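Local coordinates for AlyGC (Glaciecola chathamensis, PDB 5GKD), which is an alginate lyase of polysaccharide lyase family 6, which would cleave alginate by beta-elimination and carries a bound calcium ion, at residues Gln270-Asn275 / Ala309-Asn314; Ser339-Asn344 / Lys367-Asn372; Ala527-Ile532 / His559-Phe564. All coordinates share one frame; numbering follows the deposited sequence.

Contact 1 (Gln270-Asn275 / Ala309-Asn314); sequences QIIRNN and ALIENN
Ile-271 to Arg-273 run parallel to Leu-310 to Glu-312, with the axes of these short strands 4.8 Å apart and 3° from parallel, and four main-chain bonds alternate between them, from Leu-310 N to Gln-270 O as far as Asn-274 N to Glu-312 O. Asn-274 and Asn-313 then take left-handed helical backbone angles and bend both chains, which brings Asn-275 and Asn-314 into an asparagine stack of the kind found in parallel beta-helices. Their side chains lie alongside one another with amide planes 6° apart. Asn-314 OD1 accepts both Asn-275 N (2.8 Å) and Asn-275 ND2 (3.1 Å), while Asn-314 ND2 reaches back to Ile-272 O (3.0 Å) from above the carbonyl plane, on the opposite face from Glu-312 N. An alanine in place of Asn-314 would probably leave Asn-275 N without this acceptor and Ile-272 O with one grip fewer at the bend. Arg-273 and Glu-312 point the same way and form a long salt bridge, NE to OE2 3.5 Å, at the guanidinium edge. Glu-312 CG, between backbone N and carbonyl carbon (chi1 77°), lies 4.0 Å from Arg-273 CB. Ile-271 CG2 lies over the centre of one guanidinium face. Ile-272 packs on the other side of the strands, against Ile-263, Val-265 and Leu-239. Asn-250 and Val-247 bind the Asn-275 amide from the preceding coil, and strand 339-347 follows beyond Leu-310 and Ile-311.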
loop_
_atom_site.group_PDB
_atom_site.type_symbol
_atom_site.label_atom_id
_atom_site.label_comp_id
_atom_site.label_asym_id
_atom_site.label_seq_id
_atom_site.Cartn_x
_atom_site.Cartn_y
_atom_site.Cartn_z
ATOM N N GLN A 270 34.335 26.592 11.190
ATOM C CA GLN A 270 34.698 25.518 10.270
ATOM C C GLN A 270 35.973 25.876 9.508
ATOM O O GLN A 270 36.211 27.042 9.184
ATOM C CB GLN A 270 33.555 25.241 9.297
ATOM C CG GLN A 270 32.145 25.201 9.931
ATOM C CD GLN A 270 31.901 24.021 10.889
ATOM O OE1 GLN A 270 32.833 23.372 11.374
ATOM N NE2 GLN A 270 30.629 23.749 11.158
ATOM N N ILE A 271 36.799 24.868 9.233
ATOM C CA ILE A 271 37.984 25.020 8.398
ATOM C C ILE A 271 37.851 24.108 7.180
ATOM O O ILE A 271 37.737 22.885 7.318
ATOM C CB ILE A 271 39.274 24.717 9.174
ATOM C CG1 ILE A 271 39.470 25.729 10.298
ATOM C CG2 ILE A 271 40.458 24.717 8.236
ATOM C CD1 ILE A 271 40.547 25.325 11.303
ATOM N N ILE A 272 37.857 24.706 5.997
ATOM C CA ILE A 272 37.751 24.016 4.716
ATOM C C ILE A 272 39.024 24.368 3.950
ATOM O O ILE A 272 39.113 25.438 3.337
ATOM C CB ILE A 272 36.499 24.428 3.926
ATOM C CG1 ILE A 272 35.199 24.000 4.625
ATOM C CG2 ILE A 272 36.517 23.813 2.538
ATOM C CD1 ILE A 272 34.769 24.854 5.738
ATOM N N ARG A 273 40.022 23.488 3.991
ATOM C CA ARG A 273 41.318 23.790 3.413
ATOM C C ARG A 273 41.830 22.620 2.590
ATOM O O ARG A 273 41.572 21.453 2.888
ATOM C CB ARG A 273 42.361 24.142 4.482
ATOM C CG ARG A 273 42.690 22.989 5.380
ATOM C CD ARG A 273 43.993 23.176 6.140
ATOM N NE ARG A 273 43.979 24.361 6.981
ATOM C CZ ARG A 273 43.977 24.347 8.314
ATOM N NH1 ARG A 273 44.003 23.197 8.995
ATOM N NH2 ARG A 273 43.964 25.505 8.963
ATOM N N ASN A 274 42.561 22.965 1.535
ATOM C CA ASN A 274 43.303 22.003 0.724
ATOM C C ASN A 274 42.404 20.918 0.119
ATOM O O ASN A 274 42.823 19.775 -0.033
ATOM C CB ASN A 274 44.435 21.368 1.537
ATOM C CG ASN A 274 45.562 20.900 0.659
ATOM O OD1 ASN A 274 45.915 21.582 -0.286
ATOM N ND2 ASN A 274 46.105 19.714 0.935
ATOM N N ASN A 275 41.174 21.257 -0.248
ATOM C CA ASN A 275 40.287 20.333 -0.936
ATOM C C ASN A 275 40.267 20.594 -2.442
ATOM O O ASN A 275 40.310 21.739 -2.896
ATOM C CB ASN A 275 38.858 20.432 -0.389
ATOM C CG ASN A 275 38.787 20.158 1.092
ATOM O OD1 ASN A 275 38.888 19.006 1.537
ATOM N ND2 ASN A 275 38.611 21.213 1.871
ATOM N N ALA A 309 34.024 31.003 9.452
ATOM C CA ALA A 309 34.489 30.011 8.490
ATOM C C ALA A 309 35.841 30.425 7.915
ATOM O O ALA A 309 36.141 31.612 7.768
ATOM C CB ALA A 309 33.481 29.841 7.353
ATOM N N LEU A 310 36.659 29.432 7.586
ATOM C CA LEU A 310 37.959 29.648 6.953
ATOM C C LEU A 310 38.062 28.723 5.747
ATOM O O LEU A 310 38.072 27.495 5.895
ATOM C CB LEU A 310 39.092 29.391 7.942
ATOM C CG LEU A 310 40.486 30.012 7.783
ATOM C CD1 LEU A 310 41.522 28.920 7.956
ATOM C CD2 LEU A 310 40.720 30.791 6.495
ATOM N N ILE A 311 38.133 29.304 4.562
ATOM C CA ILE A 311 38.079 28.564 3.304
ATOM C C ILE A 311 39.355 28.910 2.540
ATOM O O ILE A 311 39.429 29.964 1.903
ATOM C CB ILE A 311 36.817 28.913 2.499
ATOM C CG1 ILE A 311 35.567 28.716 3.365
ATOM C CG2 ILE A 311 36.739 28.101 1.236
ATOM C CD1 ILE A 311 34.254 29.073 2.714
ATOM N N GLU A 312 40.375 28.051 2.598
ATOM C CA GLU A 312 41.638 28.426 1.982
ATOM C C GLU A 312 42.266 27.265 1.232
ATOM O O GLU A 312 42.054 26.098 1.554
ATOM C CB GLU A 312 42.637 29.004 3.016
ATOM C CG GLU A 312 43.320 27.987 3.888
ATOM C CD GLU A 312 43.895 28.585 5.166
ATOM O OE1 GLU A 312 44.000 29.837 5.272
ATOM O OE2 GLU A 312 44.216 27.781 6.069
ATOM N N ASN A 313 43.030 27.615 0.200
ATOM C CA ASN A 313 43.815 26.662 -0.592
ATOM C C ASN A 313 42.981 25.522 -1.168
ATOM O O ASN A 313 43.460 24.401 -1.316
ATOM C CB ASN A 313 44.979 26.121 0.228
ATOM C CG ASN A 313 46.030 27.181 0.464
ATOM O OD1 ASN A 313 46.083 27.787 1.522
ATOM N ND2 ASN A 313 46.849 27.430 -0.547
ATOM N N ASN A 314 41.744 25.802 -1.538
ATOM C CA ASN A 314 40.970 24.850 -2.307
ATOM C C ASN A 314 41.097 25.127 -3.802
ATOM O O ASN A 314 41.258 26.268 -4.243
ATOM C CB ASN A 314 39.509 24.894 -1.860
ATOM C CG ASN A 314 39.376 24.659 -0.378
ATOM O OD1 ASN A 314 39.599 23.544 0.106
ATOM N ND2 ASN A 314 39.084 25.714 0.364
#

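Contact 2 (Ser339-Asn344 / Lys367-Asn372); sequences SNMNNN and KDNLLN
Met-341 is the first residue of 339-344 to meet 367-372, and its carbonyl oxygen is held twice. Lys-367 N donates to Met-341 O at 3.2 Å, and Asn-369 ND2 reaches Met-341 O at 2.9 Å from the opposite face of the carbonyl plane. Asn-342 comes next, paired with Lys-367 in a single parallel bridge; its CA sits 3.0 Å from Lys-367 O in a CA-H...O contact, and the two side chains leave the backbone alongside each other. At Asn-343 the chain turns through left-handed helical backbone angles, matched across the contact by Asp-368. Asn-343 N still donates to Lys-367 O, lying in the plane of that carbonyl, and a water molecule donates to both Asn-343 OD1 (3.0 Å) and Asp-368 OD2 (2.7 Å), linking the two side chains. Asn-344 completes the turn. Both its N and its ND2 donate to Asn-369 OD1, each at 3.0 Å and from opposite faces of the acceptor's plane, so four polar bonds, counting that of Asn-369 ND2 to Gly-382 O, fix the rotation of the Asn-369 amide. Asn-369 CG stands beside the backbone N (chi1 -60°); from there ND2 reaches back to Met-341 O. The two amides lie side by side, their planes 10° apart, as in the asparagine stacks of parallel beta-helix turns. Beyond them, Leu-370 N donates to Asn-344 O. Strand 310-317 flanks 339-344 on its other side, where Asn-344 OD1 accepts from Asn-314 N, its ND2 also bonds Ile-311 O and Met-341 packs on Ile-311, while strand 383-386 meets Asn-369 and Leu-370.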
loop_
_atom_site.group_PDB
_atom_site.type_symbol
_atom_site.label_atom_id
_atom_site.label_comp_id
_atom_site.label_asym_id
_atom_site.label_seq_id
_atom_site.Cartn_x
_atom_site.Cartn_y
_atom_site.Cartn_z
ATOM N N SER A 339 34.113 35.719 8.519
ATOM C CA SER A 339 34.681 34.607 7.777
ATOM C C SER A 339 35.751 35.089 6.803
ATOM O O SER A 339 35.908 36.289 6.552
ATOM C CB SER A 339 33.568 33.846 7.044
ATOM O OG SER A 339 32.719 33.250 7.997
ATOM N N ASN A 340 36.480 34.128 6.235
ATOM C CA ASN A 340 37.622 34.418 5.370
ATOM C C ASN A 340 37.755 33.365 4.285
ATOM O O ASN A 340 37.738 32.170 4.575
ATOM C CB ASN A 340 38.922 34.479 6.179
ATOM C CG ASN A 340 38.996 35.710 7.070
ATOM O OD1 ASN A 340 39.384 36.787 6.617
ATOM N ND2 ASN A 340 38.599 35.563 8.324
ATOM N N MET A 341 37.943 33.812 3.042
ATOM C CA MET A 341 38.181 32.927 1.905
ATOM C C MET A 341 39.424 33.408 1.153
ATOM O O MET A 341 39.377 34.441 0.475
ATOM C CB MET A 341 36.954 32.887 0.992
ATOM C CG MET A 341 37.108 31.966 -0.187
ATOM S SD MET A 341 35.533 31.410 -0.868
ATOM C CE MET A 341 36.121 30.556 -2.330
ATOM N N ASN A 342 40.522 32.649 1.253
ATOM C CA ASN A 342 41.838 33.080 0.788
ATOM C C ASN A 342 42.547 31.973 0.022
ATOM O O ASN A 342 42.354 30.787 0.294
ATOM C CB ASN A 342 42.780 33.470 1.935
ATOM C CG ASN A 342 42.087 34.189 3.044
ATOM O OD1 ASN A 342 41.449 35.215 2.824
ATOM N ND2 ASN A 342 42.192 33.655 4.255
ATOM N N ASN A 343 43.419 32.384 -0.903
ATOM C CA ASN A 343 44.390 31.501 -1.556
ATOM C C ASN A 343 43.732 30.324 -2.269
ATOM O O ASN A 343 44.340 29.270 -2.437
ATOM C CB ASN A 343 45.439 31.018 -0.556
ATOM C CG ASN A 343 46.255 32.159 0.005
ATOM O OD1 ASN A 343 45.950 32.689 1.067
ATOM N ND2 ASN A 343 47.290 32.558 -0.721
ATOM N N ASN A 344 42.495 30.503 -2.706
ATOM C CA ASN A 344 41.806 29.502 -3.495
ATOM C C ASN A 344 42.086 29.699 -4.986
ATOM O O ASN A 344 42.530 30.755 -5.433
ATOM C CB ASN A 344 40.305 29.543 -3.202
ATOM C CG ASN A 344 39.996 29.233 -1.729
ATOM O OD1 ASN A 344 40.072 28.086 -1.304
ATOM N ND2 ASN A 344 39.696 30.254 -0.956
ATOM N N LYS A 367 40.661 37.281 -0.027
ATOM C CA LYS A 367 42.031 37.732 -0.209
ATOM C C LYS A 367 42.805 36.702 -1.016
ATOM O O LYS A 367 42.695 35.504 -0.763
ATOM C CB LYS A 367 42.718 37.939 1.135
ATOM C CG LYS A 367 43.173 39.325 1.369
ATOM C CD LYS A 367 43.428 39.533 2.839
ATOM C CE LYS A 367 44.203 40.838 3.043
ATOM N NZ LYS A 367 43.595 42.034 2.374
ATOM N N ASP A 368 43.572 37.174 -1.996
ATOM C CA ASP A 368 44.528 36.321 -2.703
ATOM C C ASP A 368 43.875 35.087 -3.321
ATOM O O ASP A 368 44.414 33.987 -3.236
ATOM C CB ASP A 368 45.675 35.904 -1.782
ATOM C CG ASP A 368 46.468 37.087 -1.279
ATOM O OD1 ASP A 368 46.669 38.035 -2.064
ATOM O OD2 ASP A 368 46.869 37.087 -0.092
ATOM N N ASN A 369 42.715 35.253 -3.951
ATOM C CA ASN A 369 42.130 34.178 -4.743
ATOM C C ASN A 369 42.432 34.401 -6.218
ATOM O O ASN A 369 42.391 35.532 -6.698
ATOM C CB ASN A 369 40.622 34.081 -4.519
ATOM C CG ASN A 369 40.275 33.819 -3.072
ATOM O OD1 ASN A 369 40.492 32.720 -2.559
ATOM N ND2 ASN A 369 39.752 34.833 -2.401
ATOM N N LEU A 370 42.743 33.319 -6.933
ATOM C CA LEU A 370 43.169 33.386 -8.325
ATOM C C LEU A 370 42.109 32.776 -9.230
ATOM O O LEU A 370 41.619 31.665 -8.976
ATOM C CB LEU A 370 44.507 32.675 -8.545
ATOM C CG LEU A 370 45.094 32.846 -9.951
ATOM C CD1 LEU A 370 45.455 34.313 -10.191
ATOM C CD2 LEU A 370 46.320 31.976 -10.178
ATOM N N LEU A 371 41.784 33.503 -10.288
ATOM C CA LEU A 371 40.801 33.161 -11.299
ATOM C C LEU A 371 41.493 33.130 -12.651
ATOM O O LEU A 371 42.383 33.946 -12.912
ATOM C CB LEU A 371 39.709 34.227 -11.361
ATOM C CG LEU A 371 38.231 34.019 -11.105
ATOM C CD1 LEU A 371 37.502 35.306 -11.463
ATOM C CD2 LEU A 371 37.694 32.847 -11.888
ATOM N N ASN A 372 41.058 32.232 -13.533
ATOM C CA ASN A 372 41.549 32.288 -14.902
ATOM C C ASN A 372 40.915 33.468 -15.639
ATOM O O ASN A 372 39.803 33.905 -15.326
ATOM C CB ASN A 372 41.305 30.963 -15.639
ATOM C CG ASN A 372 39.832 30.634 -15.816
ATOM O OD1 ASN A 372 39.109 30.396 -14.846
ATOM N ND2 ASN A 372 39.392 30.573 -17.061
HETATM O O HOH W 1 46.372 35.478 1.991
#

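Contact 3 (Ala527-Ile532 / His559-Phe564); sequences AGNTLI and HSYHFF
His-559 O is gripped by Gly-528 N at 3.1 Å and by a water molecule that donates to it and accepts from Asn-529 N at 2.9 Å. This polar cluster opens a pairing of successive coils in the C-terminal parallel beta-helix, where 527-532 and 559-564 run side by side in register. Gly-528 has backbone angles (82°/22°) at which a side chain would press on the carbonyl oxygen of Ala-527, so the position favours glycine. Ala-527 CB rests over one face of the His-559 imidazole, offset toward the rim, and that ring is tied at its edge to Ser-560 OG through ND1. Leu-599 of the second subunit packs on both Ala-527 and His-559, placing this end at the dimer interface. Further along, Asn-529 CB sits 3.3 Å above the centre of the Tyr-561 ring in a CH-pi contact. The Asn-529 amide stands nearly perpendicular to that ring, with ND2 bound to Pro-524 O and OD1 to Ser-500 OG. His-562 N to Asn-529 O and Leu-531 N to His-562 O continue the parallel pairing. Both chains then turn a corner, at Leu-531 and Phe-563, and Ile-532 N donates to Phe-563 O at 2.8 Å. CG of Phe-563 is anti to the backbone N (chi1 174°), and the end of the ring approaches the other segment, CE1 meeting Leu-531 CD2 and CZ meeting Ile-532 CD1. Phe-552 and Phe-582 add edge-to-face partners to its ring. Ile-532 CG2 lies in the plane of the Phe-564 ring at its edge, 3.7 Å from CD1.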
loop_
_atom_site.group_PDB
_atom_site.type_symbol
_atom_site.label_atom_id
_atom_site.label_comp_id
_atom_site.label_asym_id
_atom_site.label_seq_id
_atom_site.Cartn_x
_atom_site.Cartn_y
_atom_site.Cartn_z
ATOM N N ALA A 527 -14.257 -0.648 -13.749
ATOM C CA ALA A 527 -13.611 0.620 -13.472
ATOM C C ALA A 527 -12.255 0.381 -12.809
ATOM O O ALA A 527 -12.048 -0.608 -12.109
ATOM C CB ALA A 527 -14.496 1.474 -12.573
ATOM N N GLY A 528 -11.323 1.294 -13.042
ATOM C CA GLY A 528 -10.056 1.218 -12.344
ATOM C C GLY A 528 -9.046 0.263 -12.931
ATOM O O GLY A 528 -8.151 -0.183 -12.209
ATOM N N ASN A 529 -9.161 -0.074 -14.212
ATOM C CA ASN A 529 -8.087 -0.793 -14.877
ATOM C C ASN A 529 -6.834 0.074 -14.929
ATOM O O ASN A 529 -6.894 1.301 -14.899
ATOM C CB ASN A 529 -8.475 -1.192 -16.304
ATOM C CG ASN A 529 -9.588 -2.227 -16.353
ATOM O OD1 ASN A 529 -9.894 -2.892 -15.355
ATOM N ND2 ASN A 529 -10.205 -2.364 -17.528
ATOM N N THR A 530 -5.691 -0.584 -15.041
ATOM C CA THR A 530 -4.400 0.088 -15.058
ATOM C C THR A 530 -3.536 -0.664 -16.053
ATOM O O THR A 530 -3.121 -1.790 -15.774
ATOM C CB THR A 530 -3.746 0.103 -13.667
ATOM O OG1 THR A 530 -3.589 -1.237 -13.204
ATOM C CG2 THR A 530 -4.589 0.862 -12.654
ATOM N N LEU A 531 -3.264 -0.060 -17.203
ATOM C CA LEU A 531 -2.544 -0.789 -18.244
ATOM C C LEU A 531 -1.138 -1.152 -17.788
ATOM O O LEU A 531 -0.706 -2.301 -17.923
ATOM C CB LEU A 531 -2.500 0.019 -19.541
ATOM C CG LEU A 531 -2.046 -0.802 -20.750
ATOM C CD1 LEU A 531 -3.181 -1.627 -21.325
ATOM C CD2 LEU A 531 -1.415 0.099 -21.819
ATOM N N ILE A 532 -0.406 -0.191 -17.240
ATOM C CA ILE A 532 0.934 -0.433 -16.723
ATOM C C ILE A 532 1.015 0.111 -15.302
ATOM O O ILE A 532 0.436 1.157 -14.991
ATOM C CB ILE A 532 2.018 0.201 -17.617
ATOM C CG1 ILE A 532 1.885 -0.298 -19.057
ATOM C CG2 ILE A 532 3.418 -0.087 -17.063
ATOM C CD1 ILE A 532 2.854 0.354 -20.015
ATOM N N HIS A 559 -14.806 3.493 -16.754
ATOM C CA HIS A 559 -14.165 4.708 -16.286
ATOM C C HIS A 559 -12.911 4.399 -15.452
ATOM O O HIS A 559 -12.660 3.263 -15.044
ATOM C CB HIS A 559 -15.167 5.581 -15.521
ATOM C CG HIS A 559 -15.538 5.081 -14.160
ATOM N ND1 HIS A 559 -14.707 5.208 -13.062
ATOM C CD2 HIS A 559 -16.687 4.530 -13.697
ATOM C CE1 HIS A 559 -15.314 4.723 -11.994
ATOM N NE2 HIS A 559 -16.514 4.300 -12.353
ATOM N N SER A 560 -12.088 5.435 -15.258
ATOM C CA SER A 560 -10.876 5.349 -14.443
ATOM C C SER A 560 -9.927 4.264 -14.952
ATOM O O SER A 560 -9.347 3.512 -14.175
ATOM C CB SER A 560 -11.213 5.112 -12.965
ATOM O OG SER A 560 -12.021 6.150 -12.455
ATOM N N TYR A 561 -9.759 4.189 -16.262
ATOM C CA TYR A 561 -8.807 3.271 -16.875
ATOM C C TYR A 561 -7.521 4.055 -17.081
ATOM O O TYR A 561 -7.397 4.814 -18.042
ATOM C CB TYR A 561 -9.348 2.723 -18.188
ATOM C CG TYR A 561 -8.638 1.508 -18.735
ATOM C CD1 TYR A 561 -7.325 1.211 -18.385
ATOM C CD2 TYR A 561 -9.295 0.642 -19.601
ATOM C CE1 TYR A 561 -6.692 0.095 -18.892
ATOM C CE2 TYR A 561 -8.672 -0.475 -20.099
ATOM C CZ TYR A 561 -7.379 -0.743 -19.752
ATOM O OH TYR A 561 -6.767 -1.861 -20.261
ATOM N N HIS A 562 -6.561 3.858 -16.180
ATOM C CA HIS A 562 -5.317 4.612 -16.185
ATOM C C HIS A 562 -4.271 3.942 -17.055
ATOM O O HIS A 562 -4.242 2.718 -17.207
ATOM C CB HIS A 562 -4.780 4.754 -14.767
ATOM C CG HIS A 562 -5.823 5.162 -13.782
ATOM N ND1 HIS A 562 -6.445 6.392 -13.830
ATOM C CD2 HIS A 562 -6.368 4.504 -12.734
ATOM C CE1 HIS A 562 -7.329 6.470 -12.852
ATOM N NE2 HIS A 562 -7.302 5.339 -12.173
ATOM N N PHE A 563 -3.391 4.762 -17.620
ATOM C CA PHE A 563 -2.276 4.187 -18.361
ATOM C C PHE A 563 -1.174 3.691 -17.417
ATOM O O PHE A 563 -0.696 2.559 -17.560
ATOM C CB PHE A 563 -1.716 5.205 -19.355
ATOM C CG PHE A 563 -0.481 4.736 -20.045
ATOM C CD1 PHE A 563 -0.554 3.812 -21.075
ATOM C CD2 PHE A 563 0.760 5.188 -19.647
ATOM C CE1 PHE A 563 0.589 3.359 -21.698
ATOM C CE2 PHE A 563 1.901 4.750 -20.267
ATOM C CZ PHE A 563 1.817 3.828 -21.294
ATOM N N PHE A 564 -0.736 4.530 -16.465
ATOM C CA PHE A 564 0.319 4.139 -15.535
ATOM C C PHE A 564 -0.055 4.535 -14.115
ATOM O O PHE A 564 -0.331 5.708 -13.850
ATOM C CB PHE A 564 1.684 4.751 -15.887
ATOM C CG PHE A 564 2.792 4.289 -14.971
ATOM C CD1 PHE A 564 3.444 3.092 -15.198
ATOM C CD2 PHE A 564 3.139 5.029 -13.848
ATOM C CE1 PHE A 564 4.435 2.647 -14.339
ATOM C CE2 PHE A 564 4.133 4.594 -12.982
ATOM C CZ PHE A 564 4.785 3.399 -13.236
HETATM O O HOH W 2 -11.060 0.784 -16.161
#

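In the fold
From the N terminus, contact 1 comes first, closing a coil of 33 intervening residues; contact 2 closes the next coil but one, with 22 intervening residues, and contact 3 closes one of 26 far along the chain. The three follow in series, and none nests in or crosses another. Contacts 1 and 2, centres about 10 Å apart, meet directly because strands 310-317 and 339-347 are neighbours: the Asn-344 side chain bonds Asn-314 N and Ile-311 O, carrying the asparagine stack from one contact into the other. Both belong to the chondroitinase B-like beta-helix. Contact 3, with its centre 55 to 59 Å from theirs, joins coils of the second beta-helix.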